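Local coordinates for uncharacterized protein (Ruminococcus gnavus, PDB 4QAN) that is of unknown function but has a cystatin-like fold, is a divergent member of the NTF2-like superfamily and can bind a magnesium ion, at residues T55-E67 and E127-Q139. Residues are numbered along the deposited sequence; the frame is centred on the assembly and turned at random.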
ATOM      1  N   THR A  55      -2.981  -9.742  -6.745  1.00 43.68           N
ATOM      2  CA  THR A  55      -3.022 -10.014  -5.306  1.00 45.15           C
ATOM      3  C   THR A  55      -4.118  -9.182  -4.640  1.00 43.38           C
ATOM      4  O   THR A  55      -4.925  -9.708  -3.874  1.00 43.43           O
ATOM      5  CB  THR A  55      -1.669  -9.725  -4.634  1.00 51.42           C
ATOM      6  OG1 THR A  55      -0.653 -10.543  -5.226  1.00 62.08           O
ATOM      7  CG2 THR A  55      -1.723  -9.992  -3.131  1.00 52.89           C
ATOM      8  N   ALA A  56      -4.163  -7.888  -4.938  1.00 41.97           N
ATOM      9  CA  ALA A  56      -5.136  -7.000  -4.286  1.00 39.94           C
ATOM     10  C   ALA A  56      -6.598  -7.464  -4.484  1.00 39.48           C
ATOM     11  O   ALA A  56      -7.396  -7.404  -3.558  1.00 37.54           O
ATOM     12  CB  ALA A  56      -4.962  -5.567  -4.769  1.00 39.97           C
ATOM     13  N   LEU A  57      -6.928  -7.947  -5.674  1.00 36.73           N
ATOM     14  CA  LEU A  57      -8.288  -8.414  -5.972  1.00 40.01           C
ATOM     15  C   LEU A  57      -8.593  -9.873  -5.563  1.00 41.09           C
ATOM     16  O   LEU A  57      -9.766 -10.224  -5.408  1.00 38.09           O
ATOM     17  CB  LEU A  57      -8.585  -8.229  -7.459  1.00 43.12           C
ATOM     18  CG  LEU A  57      -8.539  -6.772  -7.946  1.00 46.39           C
ATOM     19  CD1 LEU A  57      -8.468  -6.715  -9.471  1.00 47.60           C
ATOM     20  CD2 LEU A  57      -9.733  -5.992  -7.423  1.00 47.25           C
ATOM     21  N   GLN A  58      -7.556 -10.690  -5.343  1.00 42.27           N
ATOM     22  CA  GLN A  58      -7.713 -12.144  -5.159  1.00 47.01           C
ATOM     23  C   GLN A  58      -7.321 -12.700  -3.784  1.00 44.10           C
ATOM     24  O   GLN A  58      -7.810 -13.761  -3.388  1.00 43.75           O
ATOM     25  CB  GLN A  58      -6.885 -12.891  -6.212  1.00 53.51           C
ATOM     26  CG  GLN A  58      -7.186 -12.506  -7.647  1.00 57.22           C
ATOM     27  CD  GLN A  58      -8.556 -12.959  -8.065  1.00 65.63           C
ATOM     28  OE1 GLN A  58      -8.786 -14.154  -8.256  1.00 80.72           O
ATOM     29  NE2 GLN A  58      -9.482 -12.014  -8.200  1.00 68.26           N
ATOM     30  N   ILE A  59      -6.438 -12.008  -3.068  1.00 42.98           N
ATOM     31  CA  ILE A  59      -5.895 -12.547  -1.827  1.00 43.67           C
ATOM     32  C   ILE A  59      -6.973 -13.068  -0.861  1.00 43.34           C
ATOM     33  O   ILE A  59      -7.996 -12.426  -0.662  1.00 45.14           O
ATOM     34  CB  ILE A  59      -4.970 -11.537  -1.104  1.00 42.95           C
ATOM     35  CG1 ILE A  59      -4.195 -12.246   0.010  1.00 42.30           C
ATOM     36  CG2 ILE A  59      -5.763 -10.362  -0.544  1.00 44.32           C
ATOM     37  CD1 ILE A  59      -2.914 -11.554   0.398  1.00 43.24           C
ATOM     38  N   ASN A  60      -6.713 -14.235  -0.271  1.00 46.92           N
ATOM     39  CA  ASN A  60      -7.612 -14.874   0.685  1.00 46.14           C
ATOM     40  C   ASN A  60      -7.306 -14.386   2.090  1.00 47.35           C
ATOM     41  O   ASN A  60      -6.288 -14.763   2.682  1.00 49.22           O
ATOM     42  CB  ASN A  60      -7.453 -16.394   0.612  1.00 49.80           C
ATOM     43  CG  ASN A  60      -8.464 -17.151   1.473  1.00 51.65           C
ATOM     44  OD1 ASN A  60      -8.870 -16.706   2.553  1.00 47.78           O
ATOM     45  ND2 ASN A  60      -8.842 -18.331   1.005  1.00 57.78           N
ATOM     46  N   PHE A  61      -8.204 -13.555   2.610  1.00 43.98           N
ATOM     47  CA  PHE A  61      -8.055 -12.926   3.915  1.00 43.82           C
ATOM     48  C   PHE A  61      -7.803 -13.956   5.008  1.00 45.30           C
ATOM     49  O   PHE A  61      -6.797 -13.881   5.714  1.00 43.14           O
ATOM     50  CB  PHE A  61      -9.319 -12.112   4.227  1.00 43.59           C
ATOM     51  CG  PHE A  61      -9.279 -11.396   5.536  1.00 44.29           C
ATOM     52  CD1 PHE A  61      -9.648 -12.043   6.712  1.00 47.15           C
ATOM     53  CD2 PHE A  61      -8.904 -10.073   5.601  1.00 46.75           C
ATOM     54  CE1 PHE A  61      -9.620 -11.387   7.930  1.00 44.11           C
ATOM     55  CE2 PHE A  61      -8.873  -9.404   6.822  1.00 49.80           C
ATOM     56  CZ  PHE A  61      -9.229 -10.065   7.987  1.00 49.38           C
ATOM     57  N   VAL A  62      -8.718 -14.918   5.130  1.00 48.62           N
ATOM     58  CA  VAL A  62      -8.658 -15.931   6.188  1.00 48.47           C
ATOM     59  C   VAL A  62      -7.360 -16.720   6.139  1.00 48.37           C
ATOM     60  O   VAL A  62      -6.647 -16.818   7.143  1.00 46.82           O
ATOM     61  CB  VAL A  62      -9.860 -16.908   6.121  1.00 50.70           C
ATOM     62  CG1 VAL A  62      -9.602 -18.158   6.951  1.00 53.44           C
ATOM     63  CG2 VAL A  62     -11.129 -16.225   6.604  1.00 51.17           C
ATOM     64  N   LYS A  63      -7.051 -17.285   4.978  1.00 49.69           N
ATOM     65  CA  LYS A  63      -5.851 -18.118   4.844  1.00 52.02           C
ATOM     66  C   LYS A  63      -4.568 -17.336   5.108  1.00 48.15           C
ATOM     67  O   LYS A  63      -3.679 -17.808   5.809  1.00 47.26           O
ATOM     68  CB  LYS A  63      -5.792 -18.770   3.457  1.00 57.14           C
ATOM     69  CG  LYS A  63      -6.918 -19.758   3.181  1.00 62.01           C
ATOM     70  CD  LYS A  63      -6.813 -21.016   4.034  1.00 67.46           C
ATOM     71  CE  LYS A  63      -8.178 -21.661   4.254  1.00 74.34           C
ATOM     72  NZ  LYS A  63      -8.202 -22.559   5.444  1.00 76.94           N
ATOM     73  N   THR A  64      -4.484 -16.137   4.547  1.00 46.49           N
ATOM     74  CA  THR A  64      -3.322 -15.282   4.730  1.00 43.15           C
ATOM     75  C   THR A  64      -3.127 -14.938   6.206  1.00 43.50           C
ATOM     76  O   THR A  64      -2.000 -14.945   6.708  1.00 46.21           O
ATOM     77  CB  THR A  64      -3.437 -14.007   3.878  1.00 41.04           C
ATOM     78  OG1 THR A  64      -3.496 -14.364   2.493  1.00 42.49           O
ATOM     79  CG2 THR A  64      -2.261 -13.111   4.088  1.00 41.12           C
ATOM     80  N   ALA A  65      -4.218 -14.681   6.913  1.00 43.50           N
ATOM     81  CA  ALA A  65      -4.126 -14.359   8.339  1.00 45.31           C
ATOM     82  C   ALA A  65      -3.610 -15.552   9.154  1.00 50.40           C
ATOM     83  O   ALA A  65      -2.857 -15.383  10.114  1.00 50.97           O
ATOM     84  CB  ALA A  65      -5.475 -13.896   8.869  1.00 44.23           C
ATOM     85  N   GLU A  66      -4.020 -16.753   8.765  1.00 50.46           N
ATOM     86  CA  GLU A  66      -3.551 -17.968   9.423  1.00 57.97           C
ATOM     87  C   GLU A  66      -2.035 -18.177   9.224  1.00 59.50           C
ATOM     88  O   GLU A  66      -1.337 -18.604  10.136  1.00 60.76           O
ATOM     89  CB  GLU A  66      -4.374 -19.173   8.953  1.00 59.27           C
ATOM     90  CG  GLU A  66      -5.819 -19.104   9.449  1.00 60.51           C
ATOM     91  CD  GLU A  66      -6.713 -20.225   8.940  1.00 63.46           C
ATOM     92  OE1 GLU A  66      -6.496 -20.713   7.812  1.00 70.17           O
ATOM     93  OE2 GLU A  66      -7.650 -20.609   9.671  1.00 60.99           O
ATOM     94  N   GLU A  67      -1.537 -17.837   8.042  1.00 59.88           N
ATOM     95  CA  GLU A  67      -0.107 -17.871   7.754  1.00 61.84           C
ATOM     96  C   GLU A  67       0.718 -16.790   8.498  1.00 61.19           C
ATOM     97  O   GLU A  67       1.912 -16.990   8.745  1.00 64.44           O
ATOM     98  CB  GLU A  67       0.094 -17.762   6.234  1.00 65.21           C
ATOM     99  CG  GLU A  67       1.518 -17.488   5.754  1.00 72.27           C
ATOM    100  CD  GLU A  67       2.497 -18.633   6.003  1.00 77.14           C
ATOM    101  OE1 GLU A  67       2.060 -19.751   6.373  1.00 73.57           O
ATOM    102  OE2 GLU A  67       3.716 -18.409   5.794  1.00 71.25           O
ATOM    103  N   GLU A 127       4.279 -28.735  -0.422  1.00 90.26           N
ATOM    104  CA  GLU A 127       3.482 -28.395   0.763  1.00 89.62           C
ATOM    105  C   GLU A 127       3.472 -26.888   0.985  1.00 85.98           C
ATOM    106  O   GLU A 127       2.420 -26.286   1.220  1.00 82.48           O
ATOM    107  CB  GLU A 127       4.042 -29.092   2.008  1.00 90.70           C
ATOM    108  N   ARG A 128       4.655 -26.287   0.909  1.00 81.45           N
ATOM    109  CA  ARG A 128       4.797 -24.852   1.081  1.00 76.69           C
ATOM    110  C   ARG A 128       4.066 -24.092  -0.031  1.00 73.00           C
ATOM    111  O   ARG A 128       3.385 -23.113   0.242  1.00 69.70           O
ATOM    112  CB  ARG A 128       6.283 -24.466   1.136  1.00 75.47           C
ATOM    113  CG  ARG A 128       6.570 -23.009   1.475  1.00 75.15           C
ATOM    114  CD  ARG A 128       5.772 -22.510   2.669  1.00 75.94           C
ATOM    115  NE  ARG A 128       6.133 -21.144   3.055  1.00 73.92           N
ATOM    116  CZ  ARG A 128       5.303 -20.270   3.633  1.00 75.31           C
ATOM    117  NH1 ARG A 128       4.039 -20.601   3.896  1.00 76.13           N
ATOM    118  NH2 ARG A 128       5.733 -19.048   3.946  1.00 72.31           N
ATOM    119  N   GLU A 129       4.171 -24.570  -1.271  1.00 72.71           N
ATOM    120  CA  GLU A 129       3.582 -23.869  -2.415  1.00 70.92           C
ATOM    121  C   GLU A 129       2.050 -23.882  -2.397  1.00 70.80           C
ATOM    122  O   GLU A 129       1.434 -22.819  -2.305  1.00 70.71           O
ATOM    123  CB  GLU A 129       4.146 -24.404  -3.743  1.00 75.10           C
ATOM    124  CG  GLU A 129       5.586 -23.949  -3.994  1.00 75.28           C
ATOM    125  CD  GLU A 129       6.224 -24.532  -5.249  1.00 76.84           C
ATOM    126  OE1 GLU A 129       5.551 -25.279  -5.999  1.00 78.53           O
ATOM    127  OE2 GLU A 129       7.418 -24.228  -5.480  1.00 71.88           O
ATOM    128  N   GLU A 130       1.434 -25.064  -2.449  1.00 72.73           N
ATOM    129  CA  GLU A 130      -0.040 -25.182  -2.418  1.00 72.49           C
ATOM    130  C   GLU A 130      -0.651 -24.270  -1.348  1.00 70.45           C
ATOM    131  O   GLU A 130      -1.686 -23.634  -1.564  1.00 68.51           O
ATOM    132  CB  GLU A 130      -0.457 -26.638  -2.159  1.00 74.59           C
ATOM    133  N   GLN A 131       0.028 -24.215  -0.203  1.00 69.53           N
ATOM    134  CA  GLN A 131      -0.359 -23.407   0.946  1.00 71.43           C
ATOM    135  C   GLN A 131      -0.365 -21.903   0.630  1.00 67.28           C
ATOM    136  O   GLN A 131      -1.341 -21.208   0.905  1.00 66.74           O
ATOM    137  CB  GLN A 131       0.620 -23.713   2.077  1.00 75.51           C
ATOM    138  CG  GLN A 131       0.335 -23.063   3.411  1.00 82.67           C
ATOM    139  CD  GLN A 131       1.364 -23.479   4.446  1.00 92.62           C
ATOM    140  OE1 GLN A 131       2.542 -23.126   4.343  1.00 94.35           O
ATOM    141  NE2 GLN A 131       0.931 -24.246   5.443  1.00 94.24           N
ATOM    142  N   LEU A 132       0.732 -21.415   0.058  1.00 61.17           N
ATOM    143  CA  LEU A 132       0.830 -20.029  -0.378  1.00 57.45           C
ATOM    144  C   LEU A 132      -0.154 -19.728  -1.505  1.00 58.53           C
ATOM    145  O   LEU A 132      -0.743 -18.652  -1.536  1.00 54.79           O
ATOM    146  CB  LEU A 132       2.237 -19.724  -0.862  1.00 56.04           C
ATOM    147  CG  LEU A 132       3.326 -19.790   0.197  1.00 57.47           C
ATOM    148  CD1 LEU A 132       4.689 -19.968  -0.448  1.00 57.65           C
ATOM    149  CD2 LEU A 132       3.304 -18.538   1.053  1.00 57.56           C
ATOM    150  N   ALA A 133      -0.322 -20.669  -2.436  1.00 62.54           N
ATOM    151  CA  ALA A 133      -1.281 -20.494  -3.535  1.00 60.80           C
ATOM    152  C   ALA A 133      -2.704 -20.366  -3.016  1.00 60.05           C
ATOM    153  O   ALA A 133      -3.526 -19.679  -3.606  1.00 61.28           O
ATOM    154  CB  ALA A 133      -1.183 -21.645  -4.517  1.00 61.23           C
ATOM    155  N   GLU A 134      -2.980 -21.027  -1.902  1.00 61.60           N
ATOM    156  CA  GLU A 134      -4.277 -20.944  -1.245  1.00 62.55           C
ATOM    157  C   GLU A 134      -4.448 -19.585  -0.545  1.00 56.96           C
ATOM    158  O   GLU A 134      -5.516 -18.982  -0.617  1.00 56.10           O
ATOM    159  CB  GLU A 134      -4.411 -22.098  -0.249  1.00 66.51           C
ATOM    160  CG  GLU A 134      -5.835 -22.495   0.077  1.00 73.90           C
ATOM    161  CD  GLU A 134      -5.901 -23.557   1.163  1.00 84.90           C
ATOM    162  OE1 GLU A 134      -4.891 -24.265   1.382  1.00 83.11           O
ATOM    163  OE2 GLU A 134      -6.967 -23.682   1.803  1.00 91.38           O
ATOM    164  N   CYS A 135      -3.396 -19.119   0.131  1.00 55.34           N
ATOM    165  CA  CYS A 135      -3.343 -17.752   0.673  1.00 55.45           C
ATOM    166  C   CYS A 135      -3.661 -16.696  -0.398  1.00 50.72           C
ATOM    167  O   CYS A 135      -4.438 -15.764  -0.177  1.00 44.14           O
ATOM    168  CB  CYS A 135      -1.948 -17.446   1.256  1.00 57.27           C
ATOM    169  SG  CYS A 135      -1.542 -18.214   2.846  1.00 66.13           S
ATOM    170  N   LEU A 136      -3.048 -16.857  -1.563  1.00 49.83           N
ATOM    171  CA  LEU A 136      -3.147 -15.867  -2.622  1.00 46.16           C
ATOM    172  C   LEU A 136      -4.344 -16.088  -3.545  1.00 46.76           C
ATOM    173  O   LEU A 136      -4.608 -15.256  -4.422  1.00 44.77           O
ATOM    174  CB  LEU A 136      -1.848 -15.863  -3.425  1.00 46.86           C
ATOM    175  CG  LEU A 136      -0.574 -15.510  -2.643  1.00 46.03           C
ATOM    176  CD1 LEU A 136       0.657 -15.689  -3.515  1.00 46.59           C
ATOM    177  CD2 LEU A 136      -0.629 -14.090  -2.129  1.00 45.10           C
ATOM    178  N   ALA A 137      -5.075 -17.186  -3.328  1.00 48.02           N
ATOM    179  CA  ALA A 137      -6.127 -17.648  -4.246  1.00 49.42           C
ATOM    180  C   ALA A 137      -5.589 -17.742  -5.681  1.00 52.01           C
ATOM    181  O   ALA A 137      -6.245 -17.336  -6.645  1.00 50.88           O
ATOM    182  CB  ALA A 137      -7.344 -16.743  -4.180  1.00 46.24           C
ATOM    183  N   ALA A 138      -4.384 -18.294  -5.800  1.00 54.75           N
ATOM    184  CA  ALA A 138      -3.651 -18.314  -7.059  1.00 57.17           C
ATOM    185  C   ALA A 138      -3.761 -19.667  -7.739  1.00 61.05           C
ATOM    186  O   ALA A 138      -3.950 -20.690  -7.085  1.00 63.86           O
ATOM    187  CB  ALA A 138      -2.193 -17.981  -6.806  1.00 55.38           C
ATOM    188  N   GLN A 139      -3.628 -19.665  -9.058  1.00 62.86           N
ATOM    189  CA  GLN A 139      -3.601 -20.910  -9.820  1.00 66.19           C
ATOM    190  C   GLN A 139      -2.363 -21.734  -9.468  1.00 63.38           C
ATOM    191  O   GLN A 139      -2.480 -22.908  -9.155  1.00 62.84           O
ATOM    192  CB  GLN A 139      -3.619 -20.623 -11.315  1.00 69.51           C
ATOM    193  CG  GLN A 139      -4.894 -19.961 -11.796  1.00 72.01           C
ATOM    194  CD  GLN A 139      -4.960 -19.918 -13.307  1.00 79.04           C
ATOM    195  OE1 GLN A 139      -4.050 -19.405 -13.963  1.00 78.58           O
ATOM    196  NE2 GLN A 139      -6.029 -20.469 -13.873  1.00 85.47           N
TER
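Gln58 and Ile59, at the end of helix 52-58, meet Leu136 and Ala137, where helix 126-135 closes in a Schellman motif with Ala137 as its positive-phi C-prime residue. This helix, set between strands 116-122 and 140-150 of the antiparallel sheet of a cystatin-like domain, is thus joined to the bend between helices 52-58 and 61-67. The Ala137 methyl sits 3.1 Å from Gln58 O. Beyond it Ile59 sends CG1 anti to its backbone N (chi1 -168°), bringing CD1 to 4.2 Å from Leu136 CD2, whose side chain also packs on Val141 of the sheet. Asn60 makes the backbone link: its N donates to Cys135 O at 2.7 Å, while its side chain N-caps helix 61-67, accepting from Lys63 N. Lys63 runs obliquely past Glu134, with CE 3.4 Å from Glu134 OE2; NZ, near that oxygen but beyond a salt bridge, pairs weakly with Glu66. Thr64 OG1 donates to Asn60 O and lies 3.2 Å from Cys135 O. Cys135 SG touches Lys63 O and lies 3.8 Å from Glu67 CB. Glu67, bent at chi2 (67°), reaches the Arg128 guanidinium, which is tilted 37° from its carboxylate and is also bonded to Gln131 OE1 and salt-bridged to Glu180. Because Glu67 and Glu180 bring like charges close, an alanine in place of Arg128 would probably leave both carboxylates without their shared cation and Gln131 freer to turn. Glu67 OE2 receives Arg128 NH2 at 2.8 Å from above the carboxylate plane, and Arg128 NH1 adds a weak bond to that oxygen at 2.9 Å.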